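Local structure of immunoreactive 84kD antigen PG93 (Porphyromonas gingivalis, 5M11) at residues A[204-215]-A[218-229]. The protein is an essential cell-surface component of the type IX secretion system, a metal-binding protein that probably takes part in exporting and processing secreted proteins. Sequence-based numbering, arbitrary orientation.
Sequences EDICFLLADGRV and AANQSFEPELLL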
ATOM      1  N   GLU A 204     -12.845 -35.412  23.560  1.00 48.42           N
ATOM      2  CA  GLU A 204     -13.846 -35.285  24.623  1.00 48.10           C
ATOM      3  C   GLU A 204     -13.417 -34.256  25.725  1.00 51.33           C
ATOM      4  O   GLU A 204     -13.976 -34.271  26.819  1.00 54.84           O
ATOM      5  CB  GLU A 204     -14.172 -36.656  25.227  1.00 51.05           C
ATOM      6  CG  GLU A 204     -14.728 -37.642  24.209  1.00 67.53           C
ATOM      7  CD  GLU A 204     -16.055 -37.328  23.535  1.00103.93           C
ATOM      8  OE1 GLU A 204     -16.918 -36.673  24.167  1.00108.90           O
ATOM      9  OE2 GLU A 204     -16.253 -37.801  22.391  1.00101.74           O
ATOM     10  N   ASP A 205     -12.467 -33.350  25.429  1.00 42.55           N
ATOM     11  CA  ASP A 205     -12.015 -32.353  26.394  1.00 40.08           C
ATOM     12  C   ASP A 205     -12.048 -30.943  25.808  1.00 41.54           C
ATOM     13  O   ASP A 205     -12.040 -30.762  24.592  1.00 40.06           O
ATOM     14  CB  ASP A 205     -10.587 -32.649  26.904  1.00 42.21           C
ATOM     15  CG  ASP A 205     -10.293 -34.083  27.261  1.00 54.30           C
ATOM     16  OD1 ASP A 205     -10.882 -34.584  28.245  1.00 55.31           O
ATOM     17  OD2 ASP A 205      -9.457 -34.706  26.565  1.00 63.43           O
ATOM     18  N   ILE A 206     -12.041 -29.956  26.698  1.00 38.55           N
ATOM     19  CA  ILE A 206     -11.996 -28.526  26.424  1.00 38.47           C
ATOM     20  C   ILE A 206     -10.745 -28.001  27.137  1.00 46.10           C
ATOM     21  O   ILE A 206     -10.575 -28.279  28.323  1.00 48.58           O
ATOM     22  CB  ILE A 206     -13.330 -27.795  26.835  1.00 41.10           C
ATOM     23  CG1 ILE A 206     -13.178 -26.275  26.916  1.00 41.13           C
ATOM     24  CG2 ILE A 206     -13.980 -28.318  28.111  1.00 42.00           C
ATOM     25  CD1 ILE A 206     -13.596 -25.567  25.676  1.00 51.48           C
ATOM     26  N   CYS A 207      -9.845 -27.314  26.425  1.00 44.23           N
ATOM     27  CA  CYS A 207      -8.633 -26.760  27.047  1.00 46.95           C
ATOM     28  C   CYS A 207      -8.720 -25.249  27.174  1.00 44.92           C
ATOM     29  O   CYS A 207      -9.170 -24.565  26.237  1.00 41.05           O
ATOM     30  CB  CYS A 207      -7.360 -27.166  26.311  1.00 50.29           C
ATOM     31  SG  CYS A 207      -7.040 -28.947  26.315  1.00 56.27           S
ATOM     32  N   PHE A 208      -8.247 -24.751  28.337  1.00 38.86           N
ATOM     33  CA  PHE A 208      -8.233 -23.344  28.711  1.00 37.75           C
ATOM     34  C   PHE A 208      -6.832 -22.853  28.961  1.00 41.96           C
ATOM     35  O   PHE A 208      -6.180 -23.273  29.915  1.00 41.71           O
ATOM     36  CB  PHE A 208      -9.075 -23.077  29.959  1.00 39.33           C
ATOM     37  CG  PHE A 208     -10.483 -23.609  29.951  1.00 39.42           C
ATOM     38  CD1 PHE A 208     -11.538 -22.813  29.525  1.00 40.62           C
ATOM     39  CD2 PHE A 208     -10.772 -24.859  30.484  1.00 41.76           C
ATOM     40  CE1 PHE A 208     -12.852 -23.270  29.591  1.00 41.11           C
ATOM     41  CE2 PHE A 208     -12.092 -25.314  30.558  1.00 44.94           C
ATOM     42  CZ  PHE A 208     -13.125 -24.515  30.112  1.00 41.78           C
ATOM     43  N   LEU A 209      -6.398 -21.923  28.118  1.00 39.49           N
ATOM     44  CA  LEU A 209      -5.097 -21.287  28.209  1.00 41.98           C
ATOM     45  C   LEU A 209      -5.224 -20.002  28.973  1.00 49.57           C
ATOM     46  O   LEU A 209      -6.067 -19.161  28.633  1.00 49.65           O
ATOM     47  CB  LEU A 209      -4.486 -21.015  26.821  1.00 41.61           C
ATOM     48  CG  LEU A 209      -3.230 -20.165  26.771  1.00 46.65           C
ATOM     49  CD1 LEU A 209      -2.055 -20.841  27.491  1.00 47.20           C
ATOM     50  CD2 LEU A 209      -2.887 -19.861  25.341  1.00 50.64           C
ATOM     51  N   LEU A 210      -4.345 -19.845  29.976  1.00 46.85           N
ATOM     52  CA  LEU A 210      -4.274 -18.694  30.847  1.00 47.46           C
ATOM     53  C   LEU A 210      -3.145 -17.804  30.404  1.00 55.85           C
ATOM     54  O   LEU A 210      -2.151 -18.288  29.853  1.00 57.28           O
ATOM     55  CB  LEU A 210      -4.048 -19.173  32.288  1.00 48.07           C
ATOM     56  CG  LEU A 210      -5.252 -19.554  33.156  1.00 50.41           C
ATOM     57  CD1 LEU A 210      -6.219 -20.442  32.445  1.00 47.08           C
ATOM     58  CD2 LEU A 210      -4.789 -20.273  34.375  1.00 53.25           C
ATOM     59  N   ALA A 211      -3.283 -16.496  30.673  1.00 54.28           N
ATOM     60  CA  ALA A 211      -2.291 -15.463  30.377  1.00 54.97           C
ATOM     61  C   ALA A 211      -0.928 -15.814  30.954  1.00 59.95           C
ATOM     62  O   ALA A 211       0.069 -15.573  30.279  1.00 61.14           O
ATOM     63  CB  ALA A 211      -2.755 -14.122  30.916  1.00 56.72           C
ATOM     64  N   ASP A 212      -0.881 -16.432  32.170  1.00 56.14           N
ATOM     65  CA  ASP A 212       0.384 -16.802  32.845  1.00 57.54           C
ATOM     66  C   ASP A 212       1.047 -18.085  32.271  1.00 60.98           C
ATOM     67  O   ASP A 212       2.024 -18.565  32.840  1.00 62.49           O
ATOM     68  CB  ASP A 212       0.180 -16.960  34.366  1.00 59.64           C
ATOM     69  CG  ASP A 212      -0.774 -18.060  34.761  1.00 68.10           C
ATOM     70  OD1 ASP A 212      -0.528 -19.216  34.386  1.00 68.49           O
ATOM     71  OD2 ASP A 212      -1.772 -17.763  35.449  1.00 75.13           O
ATOM     72  N   GLY A 213       0.507 -18.638  31.186  1.00 54.92           N
ATOM     73  CA  GLY A 213       1.079 -19.821  30.560  1.00 53.40           C
ATOM     74  C   GLY A 213       0.447 -21.150  30.906  1.00 53.72           C
ATOM     75  O   GLY A 213       0.532 -22.080  30.104  1.00 52.88           O
ATOM     76  N   ARG A 214      -0.188 -21.276  32.085  1.00 48.83           N
ATOM     77  CA  ARG A 214      -0.822 -22.543  32.500  1.00 47.06           C
ATOM     78  C   ARG A 214      -1.880 -22.998  31.495  1.00 49.70           C
ATOM     79  O   ARG A 214      -2.432 -22.159  30.783  1.00 50.78           O
ATOM     80  CB  ARG A 214      -1.470 -22.390  33.883  1.00 45.46           C
ATOM     81  CG  ARG A 214      -0.482 -22.474  35.038  1.00 51.39           C
ATOM     82  CD  ARG A 214      -1.188 -22.406  36.373  1.00 53.18           C
ATOM     83  NE  ARG A 214      -1.710 -21.065  36.604  1.00 55.07           N
ATOM     84  CZ  ARG A 214      -2.677 -20.771  37.457  1.00 63.67           C
ATOM     85  NH1 ARG A 214      -3.238 -21.722  38.185  1.00 56.01           N
ATOM     86  NH2 ARG A 214      -3.089 -19.518  37.593  1.00 46.25           N
ATOM     87  N   VAL A 215      -2.140 -24.303  31.403  1.00 43.70           N
ATOM     88  CA  VAL A 215      -3.171 -24.827  30.502  1.00 40.81           C
ATOM     89  C   VAL A 215      -4.032 -25.782  31.287  1.00 43.93           C
ATOM     90  O   VAL A 215      -3.524 -26.711  31.918  1.00 44.52           O
ATOM     91  CB  VAL A 215      -2.614 -25.476  29.221  1.00 43.97           C
ATOM     92  CG1 VAL A 215      -3.675 -26.317  28.511  1.00 41.92           C
ATOM     93  CG2 VAL A 215      -2.039 -24.433  28.289  1.00 44.02           C
ATOM     94  N   ALA A 218     -10.370 -30.057  30.729  1.00 40.68           N
ATOM     95  CA  ALA A 218     -11.589 -30.499  31.384  1.00 42.27           C
ATOM     96  C   ALA A 218     -12.406 -31.426  30.471  1.00 47.78           C
ATOM     97  O   ALA A 218     -12.578 -31.126  29.306  1.00 46.27           O
ATOM     98  CB  ALA A 218     -12.417 -29.285  31.798  1.00 42.77           C
ATOM     99  N   ALA A 219     -12.889 -32.557  30.992  1.00 47.83           N
ATOM    100  CA  ALA A 219     -13.751 -33.464  30.233  1.00 47.98           C
ATOM    101  C   ALA A 219     -15.016 -32.688  29.891  1.00 55.27           C
ATOM    102  O   ALA A 219     -15.592 -32.058  30.790  1.00 55.73           O
ATOM    103  CB  ALA A 219     -14.073 -34.693  31.069  1.00 49.95           C
ATOM    104  N   ASN A 220     -15.411 -32.664  28.599  1.00 52.71           N
ATOM    105  CA  ASN A 220     -16.565 -31.898  28.111  1.00 52.84           C
ATOM    106  C   ASN A 220     -17.894 -32.324  28.793  1.00 58.83           C
ATOM    107  O   ASN A 220     -18.849 -31.554  28.820  1.00 58.92           O
ATOM    108  CB  ASN A 220     -16.668 -31.977  26.575  1.00 56.50           C
ATOM    109  CG  ASN A 220     -16.975 -33.333  25.974  1.00 93.04           C
ATOM    110  OD1 ASN A 220     -16.701 -34.392  26.542  1.00 92.52           O
ATOM    111  ND2 ASN A 220     -17.541 -33.326  24.779  1.00 89.42           N
ATOM    112  N   GLN A 221     -17.929 -33.506  29.385  1.00 56.89           N
ATOM    113  CA  GLN A 221     -19.106 -34.012  30.081  1.00 58.82           C
ATOM    114  C   GLN A 221     -19.138 -33.580  31.581  1.00 62.81           C
ATOM    115  O   GLN A 221     -20.106 -33.876  32.273  1.00 63.82           O
ATOM    116  CB  GLN A 221     -19.197 -35.551  29.941  1.00 62.75           C
ATOM    117  CG  GLN A 221     -17.867 -36.348  30.040  1.00 90.11           C
ATOM    118  CD  GLN A 221     -17.128 -36.574  28.718  1.00111.88           C
ATOM    119  OE1 GLN A 221     -15.899 -36.415  28.631  1.00104.10           O
ATOM    120  NE2 GLN A 221     -17.842 -36.961  27.655  1.00104.34           N
ATOM    121  N   SER A 222     -18.109 -32.869  32.069  1.00 58.99           N
ATOM    122  CA  SER A 222     -18.048 -32.463  33.481  1.00 60.02           C
ATOM    123  C   SER A 222     -17.553 -31.014  33.675  1.00 59.47           C
ATOM    124  O   SER A 222     -18.000 -30.356  34.608  1.00 59.65           O
ATOM    125  CB  SER A 222     -17.165 -33.419  34.288  1.00 66.50           C
ATOM    126  OG  SER A 222     -15.780 -33.093  34.252  1.00 78.45           O
ATOM    127  N   PHE A 223     -16.621 -30.538  32.826  1.00 51.60           N
ATOM    128  CA  PHE A 223     -16.035 -29.205  32.915  1.00 49.77           C
ATOM    129  C   PHE A 223     -15.298 -28.963  34.284  1.00 56.18           C
ATOM    130  O   PHE A 223     -15.217 -27.820  34.735  1.00 56.09           O
ATOM    131  CB  PHE A 223     -17.105 -28.135  32.661  1.00 50.72           C
ATOM    132  CG  PHE A 223     -17.323 -27.801  31.211  1.00 50.26           C
ATOM    133  CD1 PHE A 223     -17.931 -28.712  30.352  1.00 52.46           C
ATOM    134  CD2 PHE A 223     -16.964 -26.556  30.707  1.00 51.22           C
ATOM    135  CE1 PHE A 223     -18.112 -28.404  29.004  1.00 51.59           C
ATOM    136  CE2 PHE A 223     -17.156 -26.248  29.359  1.00 51.48           C
ATOM    137  CZ  PHE A 223     -17.718 -27.177  28.518  1.00 49.15           C
ATOM    138  N   GLU A 224     -14.776 -30.041  34.939  1.00 53.45           N
ATOM    139  CA  GLU A 224     -13.983 -29.954  36.176  1.00 53.71           C
ATOM    140  C   GLU A 224     -12.530 -29.746  35.748  1.00 55.57           C
ATOM    141  O   GLU A 224     -11.928 -30.698  35.242  1.00 57.33           O
ATOM    142  CB  GLU A 224     -14.141 -31.213  37.041  1.00 57.00           C
ATOM    143  CG  GLU A 224     -15.533 -31.414  37.610  1.00 71.73           C
ATOM    144  CD  GLU A 224     -15.934 -32.838  37.959  1.00100.01           C
ATOM    145  OE1 GLU A 224     -15.111 -33.771  37.808  1.00 94.84           O
ATOM    146  OE2 GLU A 224     -17.098 -33.016  38.379  1.00100.18           O
ATOM    147  N   PRO A 225     -11.951 -28.525  35.821  1.00 47.83           N
ATOM    148  CA  PRO A 225     -10.598 -28.349  35.290  1.00 45.28           C
ATOM    149  C   PRO A 225      -9.473 -28.838  36.184  1.00 49.65           C
ATOM    150  O   PRO A 225      -9.432 -28.557  37.392  1.00 52.08           O
ATOM    151  CB  PRO A 225     -10.477 -26.831  35.093  1.00 46.28           C
ATOM    152  CG  PRO A 225     -11.798 -26.234  35.503  1.00 51.92           C
ATOM    153  CD  PRO A 225     -12.492 -27.249  36.336  1.00 49.51           C
ATOM    154  N   GLU A 226      -8.511 -29.525  35.544  1.00 42.48           N
ATOM    155  CA  GLU A 226      -7.240 -29.946  36.109  1.00 40.95           C
ATOM    156  C   GLU A 226      -6.121 -29.442  35.193  1.00 41.58           C
ATOM    157  O   GLU A 226      -6.332 -29.235  34.000  1.00 37.54           O
ATOM    158  CB  GLU A 226      -7.181 -31.452  36.360  1.00 42.94           C
ATOM    159  CG  GLU A 226      -7.163 -32.334  35.135  1.00 55.12           C
ATOM    160  CD  GLU A 226      -7.364 -33.790  35.491  1.00 76.57           C
ATOM    161  OE1 GLU A 226      -6.552 -34.324  36.283  1.00 44.89           O
ATOM    162  OE2 GLU A 226      -8.360 -34.385  35.011  1.00 79.31           O
ATOM    163  N   LEU A 227      -4.958 -29.165  35.765  1.00 41.60           N
ATOM    164  CA  LEU A 227      -3.833 -28.603  35.017  1.00 41.62           C
ATOM    165  C   LEU A 227      -3.229 -29.648  34.091  1.00 45.71           C
ATOM    166  O   LEU A 227      -2.861 -30.712  34.576  1.00 47.95           O
ATOM    167  CB  LEU A 227      -2.778 -28.065  35.999  1.00 43.40           C
ATOM    168  CG  LEU A 227      -1.581 -27.337  35.387  1.00 48.66           C
ATOM    169  CD1 LEU A 227      -1.931 -25.938  35.001  1.00 47.53           C
ATOM    170  CD2 LEU A 227      -0.419 -27.305  36.355  1.00 54.72           C
ATOM    171  N   LEU A 228      -3.129 -29.353  32.770  1.00 39.73           N
ATOM    172  CA  LEU A 228      -2.557 -30.276  31.769  1.00 38.81           C
ATOM    173  C   LEU A 228      -1.051 -30.039  31.661  1.00 46.68           C
ATOM    174  O   LEU A 228      -0.260 -30.944  31.967  1.00 47.79           O
ATOM    175  CB  LEU A 228      -3.266 -30.175  30.405  1.00 35.90           C
ATOM    176  CG  LEU A 228      -2.768 -31.052  29.269  1.00 39.39           C
ATOM    177  CD1 LEU A 228      -3.000 -32.503  29.527  1.00 39.92           C
ATOM    178  CD2 LEU A 228      -3.452 -30.679  27.992  1.00 40.61           C
ATOM    179  N   LEU A 229      -0.653 -28.824  31.265  1.00 44.96           N
ATOM    180  CA  LEU A 229       0.756 -28.455  31.239  1.00 46.43           C
ATOM    181  C   LEU A 229       0.909 -27.005  31.672  1.00 49.83           C
ATOM    182  O   LEU A 229      -0.074 -26.265  31.759  1.00 48.62           O
ATOM    183  CB  LEU A 229       1.472 -28.746  29.895  1.00 47.01           C
ATOM    184  CG  LEU A 229       1.053 -28.142  28.542  1.00 51.68           C
ATOM    185  CD1 LEU A 229      -0.162 -28.791  27.975  1.00 54.78           C
ATOM    186  CD2 LEU A 229       0.982 -26.613  28.531  1.00 52.67           C
TER
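With CG1 of Ile206 anti to the backbone N (chi1 164°), its other branch, CG2, is turned toward 218-229 and settles over one face of the Phe223 ring, 4.0 Å from the centroid; the second branch at CB lets this methyl make the CH-pi contact while CG1 points another way. Ala218, the strand partner of Ile206, is small, and its CB meets both Ile206 CG2 and the edge of the Phe208 ring, 4.2 Å from Phe208 CE2. Beneath these side chains the backbones form an antiparallel hydrogen-bonded pair: Ile206 N donates a hydrogen bond to Ala218 O at 2.9 Å, and Ala218 N returns a more bent bond to Ile206 O. Just beyond the paired strands, Asn220 N points almost straight (176°) at Glu204 O, 2.8 Å away.

In the second hairpin, which shares strand 214-219 with the first, Val215 and Leu229 lie side by side, Val215 CG2 3.7 Å from Leu229 CD2, while Leu228 N donates to Val215 O at 2.8 Å. Leu227 crosses Arg214 at about a right angle, its CD1 resting on the aliphatic stem. Asp212 receives Arg214 NE and NH2 side-on; its OD1 also accepts Arg214 N, closing an Asx turn that overlaps the end of the type I turn Leu210-Gly213, where positive phi suits glycine. Arg259 bridges Asp205 and Glu226 by salt bridges, and Leu228 and Leu229 pack on strand 252-256 of the next sheet. The up-and-down meander 196-202, 205-210, 214-219, 226-230, with like sheets following along the chain, is characteristic of a beta-propeller blade.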